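Local coordinates for glycosyl hydrolase family 62 protein (Coprinopsis cinerea, PDB 5B6T) that hydrolyses alpha-L-arabinofuranosidic linkages, probably releasing the arabinose side groups of arabinoxylan during hemicellulose breakdown, at residues Y200-S205 against L277-C282; E207-H212 against S225-S230. All blocks are in the same frame, centred on the assembly; numbering follows the deposited sequence.

Contact 1. Residues Y200-S205 against L277-C282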
loop_
_atom_site.group_PDB
_atom_site.type_symbol
_atom_site.label_atom_id
_atom_site.label_comp_id
_atom_site.label_asym_id
_atom_site.label_seq_id
_atom_site.Cartn_x
_atom_site.Cartn_y
_atom_site.Cartn_z
ATOM N N TYR A 200 1.746 -8.716 -5.672
ATOM C CA TYR A 200 1.796 -8.457 -7.112
ATOM C C TYR A 200 2.046 -9.710 -7.934
ATOM O O TYR A 200 2.716 -10.629 -7.462
ATOM C CB TYR A 200 2.924 -7.508 -7.426
ATOM C CG TYR A 200 2.815 -6.144 -6.785
ATOM C CD1 TYR A 200 1.902 -5.214 -7.247
ATOM C CD2 TYR A 200 3.635 -5.791 -5.729
ATOM C CE1 TYR A 200 1.814 -3.949 -6.690
ATOM C CE2 TYR A 200 3.578 -4.530 -5.175
ATOM C CZ TYR A 200 2.636 -3.608 -5.649
ATOM O OH TYR A 200 2.586 -2.350 -5.076
ATOM N N ARG A 201 1.496 -9.732 -9.150
ATOM C CA ARG A 201 1.906 -10.719 -10.169
ATOM C C ARG A 201 3.199 -10.238 -10.792
ATOM O O ARG A 201 3.325 -9.068 -11.171
ATOM C CB ARG A 201 0.835 -10.857 -11.232
ATOM C CG ARG A 201 1.227 -11.687 -12.444
ATOM C CD ARG A 201 1.549 -13.128 -12.080
ATOM N NE ARG A 201 2.085 -13.847 -13.233
ATOM C CZ ARG A 201 1.354 -14.284 -14.260
ATOM N NH1 ARG A 201 0.039 -14.094 -14.298
ATOM N NH2 ARG A 201 1.955 -14.919 -15.274
ATOM N N ILE A 202 4.177 -11.129 -10.918
ATOM C CA ILE A 202 5.474 -10.767 -11.531
ATOM C C ILE A 202 5.382 -11.094 -13.014
ATOM O O ILE A 202 5.383 -12.272 -13.379
ATOM C CB ILE A 202 6.659 -11.505 -10.876
ATOM C CG1 ILE A 202 6.705 -11.246 -9.372
ATOM C CG2 ILE A 202 7.969 -11.075 -11.513
ATOM C CD1 ILE A 202 7.629 -12.179 -8.591
ATOM N N ASP A 203 5.333 -10.054 -13.859
ATOM C CA ASP A 203 5.273 -10.273 -15.312
ATOM C C ASP A 203 6.413 -11.154 -15.810
ATOM O O ASP A 203 7.542 -11.049 -15.318
ATOM C CB ASP A 203 5.332 -8.960 -16.085
ATOM C CG ASP A 203 4.034 -8.175 -16.041
ATOM O OD1 ASP A 203 2.975 -8.761 -15.717
ATOM O OD2 ASP A 203 4.106 -6.981 -16.388
ATOM N N GLY A 204 6.084 -12.034 -16.766
ATOM C CA GLY A 204 7.056 -12.928 -17.400
ATOM C C GLY A 204 7.388 -14.195 -16.609
ATOM O O GLY A 204 8.255 -14.962 -17.018
ATOM N N SER A 205 6.715 -14.401 -15.480
ATOM C CA SER A 205 6.925 -15.556 -14.623
ATOM C C SER A 205 5.552 -16.049 -14.205
ATOM O O SER A 205 4.558 -15.348 -14.354
ATOM C CB SER A 205 7.702 -15.137 -13.372
ATOM O OG SER A 205 6.818 -14.426 -12.494
ATOM N N LEU A 277 -2.923 -6.667 -10.612
ATOM C CA LEU A 277 -1.794 -6.038 -9.876
ATOM C C LEU A 277 -0.414 -6.533 -10.380
ATOM O O LEU A 277 0.421 -7.046 -9.622
ATOM C CB LEU A 277 -1.938 -6.238 -8.353
ATOM C CG LEU A 277 -2.855 -5.257 -7.603
ATOM C CD1 LEU A 277 -2.253 -3.848 -7.625
ATOM C CD2 LEU A 277 -4.287 -5.216 -8.117
ATOM N N PRO A 278 -0.148 -6.337 -11.679
ATOM C CA PRO A 278 1.125 -6.778 -12.235
ATOM C C PRO A 278 2.254 -5.781 -12.059
ATOM O O PRO A 278 2.042 -4.549 -12.097
ATOM C CB PRO A 278 0.797 -6.938 -13.720
ATOM C CG PRO A 278 -0.224 -5.896 -13.988
ATOM C CD PRO A 278 -0.989 -5.701 -12.703
ATOM N N ILE A 279 3.475 -6.315 -11.890
ATOM C CA ILE A 279 4.694 -5.538 -11.968
ATOM C C ILE A 279 5.641 -6.173 -12.977
ATOM O O ILE A 279 5.639 -7.371 -13.196
ATOM C CB ILE A 279 5.416 -5.422 -10.603
ATOM C CG1 ILE A 279 5.754 -6.806 -10.036
ATOM C CG2 ILE A 279 4.597 -4.579 -9.611
ATOM C CD1 ILE A 279 6.822 -6.803 -8.970
ATOM N N SER A 280 6.441 -5.324 -13.584
ATOM C CA SER A 280 7.598 -5.767 -14.342
ATOM C C SER A 280 8.688 -6.157 -13.352
ATOM O O SER A 280 8.867 -5.505 -12.306
ATOM C CB SER A 280 8.125 -4.632 -15.199
ATOM O OG SER A 280 9.393 -4.993 -15.766
ATOM N N PRO A 281 9.491 -7.205 -13.674
ATOM C CA PRO A 281 10.644 -7.478 -12.840
ATOM C C PRO A 281 11.832 -6.532 -13.042
ATOM O O PRO A 281 12.873 -6.723 -12.396
ATOM C CB PRO A 281 11.008 -8.903 -13.245
ATOM C CG PRO A 281 10.638 -8.968 -14.693
ATOM C CD PRO A 281 9.358 -8.181 -14.773
ATOM N N CYS A 282 11.665 -5.522 -13.897
ATOM C CA CYS A 282 12.732 -4.619 -14.327
ATOM C C CYS A 282 12.505 -3.217 -13.787
ATOM O O CYS A 282 11.356 -2.754 -13.697
ATOM C CB CYS A 282 12.712 -4.508 -15.854
ATOM S SG CYS A 282 12.691 -6.077 -16.782
#
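Tyr-200 reaches across to both Leu-277 and Ile-279, and its side chain can be followed outward from the backbone. Tyr-200 CB lies 3.4 Å from Leu-277 O, with Ile-279 CG1 also close. Tyr-200 CG, anti to the carbonyl carbon (chi1 -61°), has Ile-279 CG2 3.7 Å away. Tyr-200 CD1 has Leu-277 O at the ring edge, in plane, while Ile-279 CG2 sits 3.6 Å from Tyr-200 CD1, over one face and offset toward the rim, a CH-pi contact between side chains that run at about a right angle. Tyr-200 CE1 approaches Leu-277 CD1, and the OH at the tip is hydrogen-bonded to Leu-268 N. Beyond the tyrosine the backbones pair as parallel strands: Ile-279 N donates to Arg-201 O at 2.8 Å and Asp-203 N to Ile-279 O at 2.8 Å. The chain then leaves the sheet in a type II turn, where Ser-205 OG donates a hydrogen bond to Ile-202 O (2.7 Å). In the five-bladed beta-propeller fold of family 62, strand 278-279 is thus added as a parallel edge to strand 195-202, with strand 207-215 on the other flank, strand 266-268 touching Tyr-200 and Ile-279, and strand 142-148 against Leu-277.

Contact 2. Residues E207-H212 against S225-S230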
loop_
_atom_site.group_PDB
_atom_site.type_symbol
_atom_site.label_atom_id
_atom_site.label_comp_id
_atom_site.label_asym_id
_atom_site.label_seq_id
_atom_site.Cartn_x
_atom_site.Cartn_y
_atom_site.Cartn_z
ATOM N N GLU A 207 4.836 -16.417 -11.116
ATOM C CA GLU A 207 5.088 -16.144 -9.701
ATOM C C GLU A 207 4.457 -14.839 -9.250
ATOM O O GLU A 207 4.211 -13.927 -10.051
ATOM C CB GLU A 207 6.573 -16.043 -9.426
ATOM C CG GLU A 207 7.306 -17.368 -9.406
ATOM C CD GLU A 207 8.786 -17.132 -9.223
ATOM O OE1 GLU A 207 9.370 -16.462 -10.108
ATOM O OE2 GLU A 207 9.350 -17.566 -8.197
ATOM N N TYR A 208 4.305 -14.752 -7.930
ATOM C CA TYR A 208 3.793 -13.590 -7.221
ATOM C C TYR A 208 4.817 -13.109 -6.208
ATOM O O TYR A 208 5.627 -13.898 -5.689
ATOM C CB TYR A 208 2.471 -13.936 -6.536
ATOM C CG TYR A 208 1.422 -14.328 -7.552
ATOM C CD1 TYR A 208 1.346 -15.631 -8.014
ATOM C CD2 TYR A 208 0.558 -13.385 -8.111
ATOM C CE1 TYR A 208 0.423 -16.007 -8.972
ATOM C CE2 TYR A 208 -0.368 -13.746 -9.081
ATOM C CZ TYR A 208 -0.421 -15.059 -9.515
ATOM O OH TYR A 208 -1.326 -15.432 -10.488
ATOM N N LEU A 209 4.776 -11.815 -5.940
ATOM C CA LEU A 209 5.649 -11.134 -4.960
ATOM C C LEU A 209 4.793 -10.630 -3.781
ATOM O O LEU A 209 3.814 -9.944 -3.996
ATOM C CB LEU A 209 6.329 -9.951 -5.630
ATOM C CG LEU A 209 7.241 -9.089 -4.763
ATOM C CD1 LEU A 209 8.460 -9.829 -4.232
ATOM C CD2 LEU A 209 7.672 -7.854 -5.527
ATOM N N LEU A 210 5.200 -10.977 -2.553
ATOM C CA LEU A 210 4.605 -10.426 -1.320
ATOM C C LEU A 210 5.634 -9.515 -0.650
ATOM O O LEU A 210 6.765 -9.930 -0.410
ATOM C CB LEU A 210 4.266 -11.558 -0.344
ATOM C CG LEU A 210 3.867 -11.157 1.078
ATOM C CD1 LEU A 210 2.560 -10.395 1.103
ATOM C CD2 LEU A 210 3.779 -12.417 1.943
ATOM N N LEU A 211 5.235 -8.270 -0.377
ATOM C CA LEU A 211 5.998 -7.349 0.452
ATOM C C LEU A 211 5.220 -7.124 1.718
ATOM O O LEU A 211 3.995 -7.154 1.715
ATOM C CB LEU A 211 6.186 -5.987 -0.241
ATOM C CG LEU A 211 6.700 -6.047 -1.680
ATOM C CD1 LEU A 211 6.756 -4.654 -2.306
ATOM C CD2 LEU A 211 8.048 -6.783 -1.779
ATOM N N HIS A 212 5.918 -6.901 2.823
ATOM C CA HIS A 212 5.205 -6.653 4.078
ATOM C C HIS A 212 6.125 -5.814 4.965
ATOM O O HIS A 212 7.322 -6.071 5.022
ATOM C CB HIS A 212 4.874 -8.004 4.761
ATOM C CG HIS A 212 3.748 -7.972 5.723
ATOM N ND1 HIS A 212 3.800 -7.335 6.948
ATOM C CD2 HIS A 212 2.527 -8.556 5.659
ATOM C CE1 HIS A 212 2.644 -7.497 7.571
ATOM N NE2 HIS A 212 1.871 -8.257 6.826
ATOM N N SER A 225 10.323 -9.421 1.878
ATOM C CA SER A 225 9.749 -9.919 0.627
ATOM C C SER A 225 9.833 -11.427 0.521
ATOM O O SER A 225 10.781 -12.059 1.029
ATOM C CB SER A 225 10.456 -9.294 -0.578
ATOM O OG SER A 225 11.871 -9.537 -0.558
ATOM N N TRP A 226 8.840 -11.963 -0.188
ATOM C CA TRP A 226 8.692 -13.393 -0.450
ATOM C C TRP A 226 8.147 -13.564 -1.843
ATOM O O TRP A 226 7.523 -12.648 -2.395
ATOM C CB TRP A 226 7.682 -14.034 0.512
ATOM C CG TRP A 226 7.985 -13.991 1.952
ATOM C CD1 TRP A 226 8.473 -15.019 2.714
ATOM C CD2 TRP A 226 7.772 -12.908 2.861
ATOM N NE1 TRP A 226 8.581 -14.652 4.018
ATOM C CE2 TRP A 226 8.176 -13.351 4.141
ATOM C CE3 TRP A 226 7.289 -11.603 2.726
ATOM C CZ2 TRP A 226 8.120 -12.527 5.274
ATOM C CZ3 TRP A 226 7.228 -10.807 3.861
ATOM C CH2 TRP A 226 7.615 -11.280 5.099
ATOM N N THR A 227 8.309 -14.770 -2.388
ATOM C CA THR A 227 7.634 -15.129 -3.649
ATOM C C THR A 227 6.927 -16.464 -3.538
ATOM O O THR A 227 7.238 -17.282 -2.652
ATOM C CB THR A 227 8.604 -15.218 -4.843
ATOM O OG1 THR A 227 9.569 -16.258 -4.579
ATOM C CG2 THR A 227 9.333 -13.892 -5.058
ATOM N N SER A 228 5.989 -16.690 -4.454
ATOM C CA SER A 228 5.208 -17.911 -4.493
ATOM C C SER A 228 4.688 -18.140 -5.897
ATOM O O SER A 228 4.514 -17.194 -6.661
ATOM C CB SER A 228 4.008 -17.853 -3.556
ATOM O OG SER A 228 3.253 -19.069 -3.567
ATOM N N THR A 229 4.403 -19.389 -6.248
ATOM C CA THR A 229 3.720 -19.653 -7.511
ATOM C C THR A 229 2.219 -19.374 -7.423
ATOM O O THR A 229 1.537 -19.369 -8.443
ATOM C CB THR A 229 3.927 -21.115 -7.966
ATOM O OG1 THR A 229 3.430 -21.991 -6.986
ATOM C CG2 THR A 229 5.355 -21.373 -8.147
ATOM N N SER A 230 1.671 -19.204 -6.223
ATOM C CA SER A 230 0.244 -18.902 -6.067
ATOM C C SER A 230 0.029 -17.728 -5.128
ATOM O O SER A 230 0.761 -17.530 -4.153
ATOM C CB SER A 230 -0.458 -20.121 -5.467
ATOM O OG SER A 230 -1.822 -19.860 -5.155
#
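Leu-210 and Trp-226 run alongside each other in the same direction and form the dense part of this contact. Leu-210 CD2 comes 3.7 Å from Trp-226 CE3; CG anti to the backbone N (chi1 170°) starts the branch on that course. Leu-210 O sits at the edge of the indole, in plane, and His-212 CB approaches Trp-226 CZ3. The backbones of this hydrogen-bonded antiparallel pair are joined by two hydrogen bonds, Leu-210 N to Trp-226 O and Trp-226 N to Leu-210 O, each 2.9 Å. Met-185 of strand 182-186 touches both Leu-210 and Trp-226. Strands 207-215 and 221-228 are the arms of an antiparallel beta hairpin within one propeller blade, and on the face opposite the indole Leu-211 CD2 meets Ser-225 CB at 3.7 Å. Toward Thr-229, which is exposed, the packing thins. Glu-207 OE2 comes no nearer to Thr-227 OG1 than 3.9 Å, and the Tyr-208 ring turns its edge to the backbone, with Tyr-208 CE1 3.6 Å from Thr-229 O. An alanine at Tyr-208 would probably open a gap beside Thr-229 and Ser-230. The backbone here is held by a hydrogen bond from Tyr-208 N to Ser-228 O (2.8 Å).

How the contacts relate
From the N terminus the chain first enters contact 1 along strand 195-202, turns at 202-205 and runs straight into strand 207-215, the first arm of contact 2. Strand 221-228 folds back on it, so contact 2 closes a short hairpin loop with only 12 residues between its segments. The chain then travels on to 277-282, where contact 1 closes a much longer loop of 71 residues that encloses the hairpin; the two are nested and do not cross. Both belong to one mixed sheet, in which strands 195-202 and 207-215 are neighbours, probably joined by hydrogen bonds from Leu-209 N to Tyr-200 O and from Ile-202 N to Glu-207 O.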